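Local coordinates for SPCU (Pseudomonas aeruginosa, PDB 4AKX), which acts as the secretion chaperone of the phospholipase toxin ExoU, binding it within the bacterium for export by the type III secretion system, at the interface of chains A and B. Residues are numbered along the deposited sequence; one frame, centred on the assembly and turned at random. Chains: chain A/B, SPCU.

Contact 1: the interface of chains A and B. Residues chain A 49-51, 58, 78, 82; chain B 55, 58-59, 62.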
ATOM      1  N   VAL A  49      -9.775  -0.566  -4.862  1.00 61.56           N
ATOM      2  CA  VAL A  49      -9.261   0.536  -4.090  1.00 58.22           C
ATOM      3  C   VAL A  49     -10.128   1.773  -4.288  1.00 65.76           C
ATOM      4  O   VAL A  49     -10.501   2.128  -5.417  1.00 66.42           O
ATOM      5  CB  VAL A  49      -7.810   0.845  -4.442  1.00 57.36           C
ATOM      6  CG1 VAL A  49      -7.321   2.025  -3.630  1.00 62.89           C
ATOM      7  CG2 VAL A  49      -6.925  -0.336  -4.140  1.00 53.04           C
ATOM      8  N   PRO A  50     -10.513   2.408  -3.179  1.00 69.59           N
ATOM      9  CA  PRO A  50     -11.367   3.582  -3.272  1.00 71.05           C
ATOM     10  C   PRO A  50     -10.548   4.790  -3.612  1.00 74.33           C
ATOM     11  O   PRO A  50      -9.345   4.825  -3.332  1.00 71.75           O
ATOM     12  CB  PRO A  50     -11.916   3.742  -1.854  1.00 71.67           C
ATOM     13  CG  PRO A  50     -11.605   2.470  -1.151  1.00 70.71           C
ATOM     14  CD  PRO A  50     -10.388   1.916  -1.803  1.00 65.50           C
ATOM     15  N   SER A  51     -11.211   5.757  -4.238  1.00 82.50           N
ATOM     16  CA  SER A  51     -10.686   7.086  -4.494  1.00 81.75           C
ATOM     17  C   SER A  51     -10.767   7.878  -3.201  1.00 80.02           C
ATOM     18  O   SER A  51     -11.611   7.598  -2.351  1.00 81.67           O
ATOM     19  CB  SER A  51     -11.556   7.745  -5.573  1.00 93.25           C
ATOM     20  OG  SER A  51     -11.279   9.130  -5.716  1.00104.17           O
ATOM     21  N   ILE A  58      -4.368   4.980   4.249  1.00 55.57           N
ATOM     22  CA  ILE A  58      -3.274   4.512   3.398  1.00 54.59           C
ATOM     23  C   ILE A  58      -2.216   3.857   4.265  1.00 59.82           C
ATOM     24  O   ILE A  58      -1.676   2.809   3.902  1.00 62.01           O
ATOM     25  CB  ILE A  58      -2.558   5.640   2.679  1.00 56.16           C
ATOM     26  CG1 ILE A  58      -3.455   6.346   1.676  1.00 62.50           C
ATOM     27  CG2 ILE A  58      -1.361   5.076   1.977  1.00 58.04           C
ATOM     28  CD1 ILE A  58      -4.280   5.396   0.828  1.00 72.28           C
ATOM     29  N   ALA A  78      -2.598  -4.960  -4.633  1.00 49.62           N
ATOM     30  CA  ALA A  78      -3.703  -4.767  -5.547  1.00 52.19           C
ATOM     31  C   ALA A  78      -3.400  -5.550  -6.790  1.00 56.05           C
ATOM     32  O   ALA A  78      -2.229  -5.632  -7.188  1.00 60.76           O
ATOM     33  CB  ALA A  78      -3.837  -3.300  -5.871  1.00 51.50           C
ATOM     34  N   GLY A  82      -6.775  -3.316 -10.043  1.00 61.94           N
ATOM     35  CA  GLY A  82      -6.892  -2.323  -8.991  1.00 62.12           C
ATOM     36  C   GLY A  82      -7.692  -2.835  -7.815  1.00 64.26           C
ATOM     37  O   GLY A  82      -8.183  -2.061  -7.001  1.00 64.58           O
TER
ATOM     38  N   LEU B  55      -4.819   8.510  -6.612  1.00 68.10           N
ATOM     39  CA  LEU B  55      -5.191   7.094  -6.611  1.00 61.65           C
ATOM     40  C   LEU B  55      -4.172   6.235  -7.355  1.00 62.85           C
ATOM     41  O   LEU B  55      -3.622   5.312  -6.765  1.00 67.70           O
ATOM     42  CB  LEU B  55      -6.559   6.926  -7.241  1.00 58.88           C
ATOM     43  CG  LEU B  55      -7.172   5.561  -7.128  1.00 56.45           C
ATOM     44  CD1 LEU B  55      -7.011   5.029  -5.711  1.00 54.96           C
ATOM     45  CD2 LEU B  55      -8.637   5.627  -7.512  1.00 58.31           C
ATOM     46  N   ILE B  58      -1.152   5.503  -5.506  1.00 55.57           N
ATOM     47  CA  ILE B  58      -1.478   4.513  -4.480  1.00 54.59           C
ATOM     48  C   ILE B  58      -1.463   3.130  -5.103  1.00 59.82           C
ATOM     49  O   ILE B  58      -0.952   2.182  -4.501  1.00 62.01           O
ATOM     50  CB  ILE B  58      -2.877   4.681  -3.917  1.00 56.16           C
ATOM     51  CG1 ILE B  58      -3.039   5.986  -3.155  1.00 62.50           C
ATOM     52  CG2 ILE B  58      -3.169   3.526  -3.009  1.00 58.04           C
ATOM     53  CD1 ILE B  58      -1.876   6.295  -2.230  1.00 72.28           C
ATOM     54  N   LEU B  59      -2.035   3.021  -6.313  1.00 61.21           N
ATOM     55  CA  LEU B  59      -2.260   1.737  -6.959  1.00 58.57           C
ATOM     56  C   LEU B  59      -0.948   1.110  -7.323  1.00 62.58           C
ATOM     57  O   LEU B  59      -0.668  -0.059  -6.978  1.00 63.19           O
ATOM     58  CB  LEU B  59      -3.103   1.909  -8.200  1.00 59.83           C
ATOM     59  CG  LEU B  59      -4.598   1.768  -7.953  1.00 62.77           C
ATOM     60  CD1 LEU B  59      -5.410   2.389  -9.080  1.00 66.38           C
ATOM     61  CD2 LEU B  59      -4.936   0.297  -7.833  1.00 59.62           C
ATOM     62  N   LEU B  62       0.575  -0.322  -4.095  1.00 51.81           N
ATOM     63  CA  LEU B  62       0.001  -1.626  -3.817  1.00 53.43           C
ATOM     64  C   LEU B  62       0.385  -2.707  -4.824  1.00 56.43           C
ATOM     65  O   LEU B  62       0.636  -3.862  -4.447  1.00 55.81           O
ATOM     66  CB  LEU B  62      -1.506  -1.484  -3.714  1.00 55.74           C
ATOM     67  CG  LEU B  62      -1.832  -0.451  -2.615  1.00 55.70           C
ATOM     68  CD1 LEU B  62      -3.292  -0.053  -2.602  1.00 64.05           C
ATOM     69  CD2 LEU B  62      -1.431  -0.956  -1.239  1.00 50.24           C
TER
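One face of helix 55-63 of chain B lies against chain A, where it meets the stretch that follows strand 39-48, the end of strand 75-78 and the turn after it. The packing is closest where leucine branches reach the backbone of chain A. B:Leu55, its CG anti to the backbone N (chi1 -171°), splits its fork: CD1 rests 3.7 Å from A:Val49 CG1 and also touches the carbonyl of A:Pro50, while CD2 lies against the CA of A:Ser51. A:Val49 and B:Leu55 pass antiparallel. The second methyl of A:Val49, CG2, instead meets B:Leu62 CD1 end-on, so the two methyls of one beta-branched residue serve two leucines. Farther along, B:Leu59 CD2 sits 3.5 Å from A:Gly82 CA; glycine suits this place, having no side chain to hold the methyl off and readily taking the positive phi (88°). Beside it the small A:Ala78 lets its CB come 3.7 Å from B:Leu62 CB, and A:Ala78 N makes a weak hydrogen bond to B:Leu62 O near the helix end. The contact is looser in distance at the two-fold axis, where A:Ile58 and B:Ile58 meet end to end, CD1 to CD1 at 4.0 Å, though both bury much surface there. With its symmetry twin, this apolar patch seats each helix 55-63 against the partner's post-strand loop and strand end, and so likely helps to hold the dimer.

Contact 2: the interface of chains A and B. Residues chain A 62, 65-66, 75-78, 87; chain B 62, 65-66, 75-78, 87.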
ATOM      1  N   LEU A  62      -0.466   0.115   4.120  1.00 51.81           N
ATOM      2  CA  LEU A  62       0.952  -0.183   4.034  1.00 53.43           C
ATOM      3  C   LEU A  62       1.516  -0.902   5.257  1.00 56.43           C
ATOM      4  O   LEU A  62       2.351  -1.810   5.127  1.00 55.81           O
ATOM      5  CB  LEU A  62       1.706   1.104   3.760  1.00 55.74           C
ATOM      6  CG  LEU A  62       1.157   1.732   2.462  1.00 55.70           C
ATOM      7  CD1 LEU A  62       1.667   3.138   2.232  1.00 64.05           C
ATOM      8  CD2 LEU A  62       1.475   0.872   1.249  1.00 50.24           C
ATOM      9  N   ASN A  65       2.129  -4.670   5.810  1.00 50.19           N
ATOM     10  CA  ASN A  65       3.196  -5.437   5.168  1.00 54.36           C
ATOM     11  C   ASN A  65       4.527  -5.410   5.889  1.00 60.17           C
ATOM     12  O   ASN A  65       5.561  -5.835   5.334  1.00 59.62           O
ATOM     13  CB  ASN A  65       3.384  -5.038   3.705  1.00 57.86           C
ATOM     14  CG  ASN A  65       2.185  -5.363   2.869  1.00 58.81           C
ATOM     15  OD1 ASN A  65       1.476  -6.304   3.150  1.00 68.27           O
ATOM     16  ND2 ASN A  65       1.919  -4.553   1.871  1.00 59.42           N
ATOM     17  N   SER A  66       4.534  -4.908   7.121  1.00 60.46           N
ATOM     18  CA  SER A  66       5.783  -4.894   7.848  1.00 59.29           C
ATOM     19  C   SER A  66       6.102  -6.314   8.241  1.00 59.46           C
ATOM     20  O   SER A  66       5.183  -7.111   8.452  1.00 61.71           O
ATOM     21  CB  SER A  66       5.751  -3.941   9.025  1.00 60.71           C
ATOM     22  OG  SER A  66       4.845  -4.354   9.991  1.00 74.70           O
ATOM     23  N   LYS A  75       0.048 -10.934   2.841  1.00 60.71           N
ATOM     24  CA  LYS A  75       0.376  -9.632   2.250  1.00 55.56           C
ATOM     25  C   LYS A  75      -0.807  -8.909   1.666  1.00 53.98           C
ATOM     26  O   LYS A  75      -1.798  -9.526   1.278  1.00 59.99           O
ATOM     27  CB  LYS A  75       1.460  -9.771   1.226  1.00 58.11           C
ATOM     28  CG  LYS A  75       2.786 -10.108   1.886  1.00 82.07           C
ATOM     29  CD  LYS A  75       3.704 -10.819   0.900  1.00102.44           C
ATOM     30  CE  LYS A  75       4.232 -12.142   1.456  1.00100.02           C
ATOM     31  NZ  LYS A  75       3.275 -13.250   1.168  1.00 87.20           N
ATOM     32  N   LEU A  76      -0.710  -7.589   1.630  1.00 49.14           N
ATOM     33  CA  LEU A  76      -1.732  -6.773   1.056  1.00 49.90           C
ATOM     34  C   LEU A  76      -1.205  -6.195  -0.246  1.00 52.94           C
ATOM     35  O   LEU A  76      -0.060  -5.714  -0.279  1.00 54.54           O
ATOM     36  CB  LEU A  76      -2.060  -5.653   2.014  1.00 56.84           C
ATOM     37  CG  LEU A  76      -3.381  -4.963   1.750  1.00 55.25           C
ATOM     38  CD1 LEU A  76      -3.865  -4.285   3.009  1.00 55.77           C
ATOM     39  CD2 LEU A  76      -3.114  -3.939   0.689  1.00 60.16           C
ATOM     40  N   ALA A  77      -2.014  -6.271  -1.317  1.00 46.03           N
ATOM     41  CA  ALA A  77      -1.602  -5.771  -2.630  1.00 46.60           C
ATOM     42  C   ALA A  77      -2.810  -5.416  -3.405  1.00 50.67           C
ATOM     43  O   ALA A  77      -3.938  -5.597  -2.926  1.00 58.68           O
ATOM     44  CB  ALA A  77      -0.811  -6.814  -3.398  1.00 46.68           C
ATOM     45  N   ALA A  78      -2.598  -4.960  -4.633  1.00 49.62           N
ATOM     46  CA  ALA A  78      -3.703  -4.767  -5.547  1.00 52.19           C
ATOM     47  C   ALA A  78      -3.400  -5.550  -6.790  1.00 56.05           C
ATOM     48  O   ALA A  78      -2.229  -5.632  -7.188  1.00 60.76           O
ATOM     49  CB  ALA A  78      -3.837  -3.300  -5.871  1.00 51.50           C
ATOM     50  N   TRP A  87      -3.235 -11.823   0.412  1.00 45.73           N
ATOM     51  CA  TRP A  87      -2.886 -13.149  -0.070  1.00 49.97           C
ATOM     52  C   TRP A  87      -1.789 -13.739   0.704  1.00 51.29           C
ATOM     53  O   TRP A  87      -1.068 -13.021   1.383  1.00 57.17           O
ATOM     54  CB  TRP A  87      -2.499 -13.122  -1.540  1.00 49.56           C
ATOM     55  CG  TRP A  87      -1.250 -12.333  -1.841  1.00 48.42           C
ATOM     56  CD1 TRP A  87      -1.152 -10.955  -2.037  1.00 50.54           C
ATOM     57  CD2 TRP A  87       0.091 -12.829  -2.039  1.00 48.12           C
ATOM     58  NE1 TRP A  87       0.139 -10.585  -2.336  1.00 48.05           N
ATOM     59  CE2 TRP A  87       0.929 -11.651  -2.360  1.00 49.47           C
ATOM     60  CE3 TRP A  87       0.682 -14.069  -1.987  1.00 54.35           C
ATOM     61  CZ2 TRP A  87       2.281 -11.752  -2.602  1.00 50.80           C
ATOM     62  CZ3 TRP A  87       2.079 -14.163  -2.239  1.00 55.58           C
ATOM     63  CH2 TRP A  87       2.850 -13.030  -2.530  1.00 51.97           C
TER
ATOM     64  N   LEU B  62       0.575  -0.322  -4.095  1.00 51.81           N
ATOM     65  CA  LEU B  62       0.001  -1.626  -3.817  1.00 53.43           C
ATOM     66  C   LEU B  62       0.385  -2.707  -4.824  1.00 56.43           C
ATOM     67  O   LEU B  62       0.636  -3.862  -4.447  1.00 55.81           O
ATOM     68  CB  LEU B  62      -1.506  -1.484  -3.714  1.00 55.74           C
ATOM     69  CG  LEU B  62      -1.832  -0.451  -2.615  1.00 55.70           C
ATOM     70  CD1 LEU B  62      -3.292  -0.053  -2.602  1.00 64.05           C
ATOM     71  CD2 LEU B  62      -1.431  -0.956  -1.239  1.00 50.24           C
ATOM     72  N   ASN B  65       3.161  -5.376  -4.605  1.00 50.19           N
ATOM     73  CA  ASN B  65       3.114  -6.547  -3.730  1.00 54.36           C
ATOM     74  C   ASN B  65       2.403  -7.751  -4.310  1.00 60.17           C
ATOM     75  O   ASN B  65       2.106  -8.725  -3.588  1.00 59.62           O
ATOM     76  CB  ASN B  65       2.539  -6.210  -2.356  1.00 57.86           C
ATOM     77  CG  ASN B  65       3.407  -5.255  -1.595  1.00 58.81           C
ATOM     78  OD1 ASN B  65       4.606  -5.245  -1.765  1.00 68.27           O
ATOM     79  ND2 ASN B  65       2.800  -4.409  -0.796  1.00 59.42           N
ATOM     80  N   SER B  66       2.111  -7.711  -5.608  1.00 60.46           N
ATOM     81  CA  SER B  66       1.458  -8.857  -6.199  1.00 59.29           C
ATOM     82  C   SER B  66       2.472  -9.968  -6.288  1.00 59.46           C
ATOM     83  O   SER B  66       3.667  -9.695  -6.436  1.00 61.71           O
ATOM     84  CB  SER B  66       0.814  -8.527  -7.529  1.00 60.71           C
ATOM     85  OG  SER B  66       1.762  -8.193  -8.486  1.00 74.70           O
ATOM     86  N   LYS B  75       9.166  -6.563  -0.742  1.00 60.71           N
ATOM     87  CA  LYS B  75       7.859  -6.007  -0.374  1.00 55.56           C
ATOM     88  C   LYS B  75       7.888  -4.537  -0.053  1.00 53.98           C
ATOM     89  O   LYS B  75       8.918  -3.996   0.343  1.00 59.99           O
ATOM     90  CB  LYS B  75       7.254  -6.776   0.759  1.00 58.11           C
ATOM     91  CG  LYS B  75       6.837  -8.165   0.306  1.00 82.07           C
ATOM     92  CD  LYS B  75       6.796  -9.120   1.492  1.00102.44           C
ATOM     93  CE  LYS B  75       7.627 -10.380   1.246  1.00100.02           C
ATOM     94  NZ  LYS B  75       9.048 -10.153   1.639  1.00 87.20           N
ATOM     95  N   LEU B  76       6.753  -3.886  -0.254  1.00 49.14           N
ATOM     96  CA  LEU B  76       6.614  -2.498   0.056  1.00 49.90           C
ATOM     97  C   LEU B  76       5.715  -2.369   1.274  1.00 52.94           C
ATOM     98  O   LEU B  76       4.665  -3.032   1.328  1.00 54.54           O
ATOM     99  CB  LEU B  76       5.982  -1.794  -1.121  1.00 56.84           C
ATOM    100  CG  LEU B  76       6.147  -0.290  -1.120  1.00 55.25           C
ATOM    101  CD1 LEU B  76       5.993   0.243  -2.524  1.00 55.77           C
ATOM    102  CD2 LEU B  76       5.057   0.251  -0.247  1.00 60.16           C
ATOM    103  N   ALA B  77       6.134  -1.553   2.256  1.00 46.03           N
ATOM    104  CA  ALA B  77       5.362  -1.370   3.487  1.00 46.60           C
ATOM    105  C   ALA B  77       5.686  -0.046   4.061  1.00 50.67           C
ATOM    106  O   ALA B  77       6.525   0.685   3.515  1.00 58.68           O
ATOM    107  CB  ALA B  77       5.686  -2.444   4.509  1.00 46.68           C
ATOM    108  N   ALA B  78       5.074   0.258   5.197  1.00 49.62           N
ATOM    109  CA  ALA B  78       5.458   1.436   5.947  1.00 52.19           C
ATOM    110  C   ALA B  78       5.801   0.990   7.336  1.00 56.05           C
ATOM    111  O   ALA B  78       5.161   0.064   7.856  1.00 60.76           O
ATOM    112  CB  ALA B  78       4.306   2.409   5.978  1.00 51.50           C
ATOM    113  N   TRP B  87      11.526  -3.922   1.477  1.00 45.73           N
ATOM    114  CA  TRP B  87      12.361  -4.845   2.229  1.00 49.97           C
ATOM    115  C   TRP B  87      12.291  -6.206   1.688  1.00 51.29           C
ATOM    116  O   TRP B  87      11.361  -6.527   0.961  1.00 57.17           O
ATOM    117  CB  TRP B  87      11.974  -4.873   3.698  1.00 49.56           C
ATOM    118  CG  TRP B  87      10.588  -5.402   3.968  1.00 48.42           C
ATOM    119  CD1 TRP B  87       9.390  -4.690   3.913  1.00 50.54           C
ATOM    120  CD2 TRP B  87      10.208  -6.731   4.385  1.00 48.12           C
ATOM    121  NE1 TRP B  87       8.323  -5.484   4.263  1.00 48.05           N
ATOM    122  CE2 TRP B  87       8.739  -6.708   4.563  1.00 49.47           C
ATOM    123  CE3 TRP B  87      10.887  -7.902   4.622  1.00 54.35           C
ATOM    124  CZ2 TRP B  87       8.026  -7.821   4.950  1.00 50.80           C
ATOM    125  CZ3 TRP B  87      10.143  -9.046   5.023  1.00 55.58           C
ATOM    126  CH2 TRP B  87       8.750  -9.000   5.172  1.00 51.97           C
TER
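This is the two-fold core of a homodimer interface, in which polar side chains and backbone groups interlock and probably set the register of the two chaperone subunits. At its centre A:Asn65 and B:Asn65 meet end-on, their amide planes 89° apart. With CG anti to the carbonyl carbon (chi1 -65°), each amide first reads strand 75-78 of its own chain. A:Asn65 OD1 accepts from A:Leu76 N at 3.0 Å on a lone pair. A:Asn65 ND2 donates to A:Leu76 O at 3.1 Å. The same ND2 also crosses the axis to B:Leu76 O at 3.2 Å, head-on to the oxygen. The carbonyls of A:Leu76 and B:Leu76 are thus each gripped by both asparagines. Asparagine suits the place because one short side chain offers both an acceptor and a two-hydrogen donor.

The backbone of A:Asn65 is held as well. B:Trp87 NE1 donates to A:Asn65 O at 3.0 Å, the carbonyl standing at the ring edge, in plane. Tryptophan suits this reach across: its chi1 of 65°, with CG between the backbone N and the carbonyl carbon, presents a rigid, flat N-H donor. One face of that indole carries B:Lys75 NZ, 3.7 Å above the ring plane and toward the rim. Lysine's long aliphatic stem can pack meanwhile: the two lysines run roughly perpendicular, with A:Lys75 CD 3.6 Å from B:Lys75 CD. Bends at chi3 and chi4 leave the NZ atoms of A:Lys75 and B:Lys75 6.6 Å apart, which should ease the repulsion of like charges.

Apolar groups flank this network. A:Leu62 and B:Leu76 run parallel, CD2 to CD2 at 3.9 Å, leucine's forked end suiting such methyl packing, and the small B:Ala77 puts its methyl against A:Asn65 CB. In the fold, the site joins the end of helix 55-63 and the residues after it to strand 75-78 of both chains, with A:Trp87 and B:Trp87 reaching in from strand 83-91.

The C-alpha centres of contact 1 and contact 2 are about 12 Å apart, and the two share A:Ala78 and B:Leu62. Helix 55-63 of chain B runs through both: its body serves contact 1, and its end leads into contact 2. Strand 75-78 of chain A likewise passes from the polar centre to the apolar flank. Contact 1 supplies mainly hydrophobic burial, whereas contact 2 adds directional bonds that can set the alignment of the subunits. With the symmetry twin of contact 1 they appear to form a continuous surface, consistent with the dimer typical of class I type III secretion chaperones.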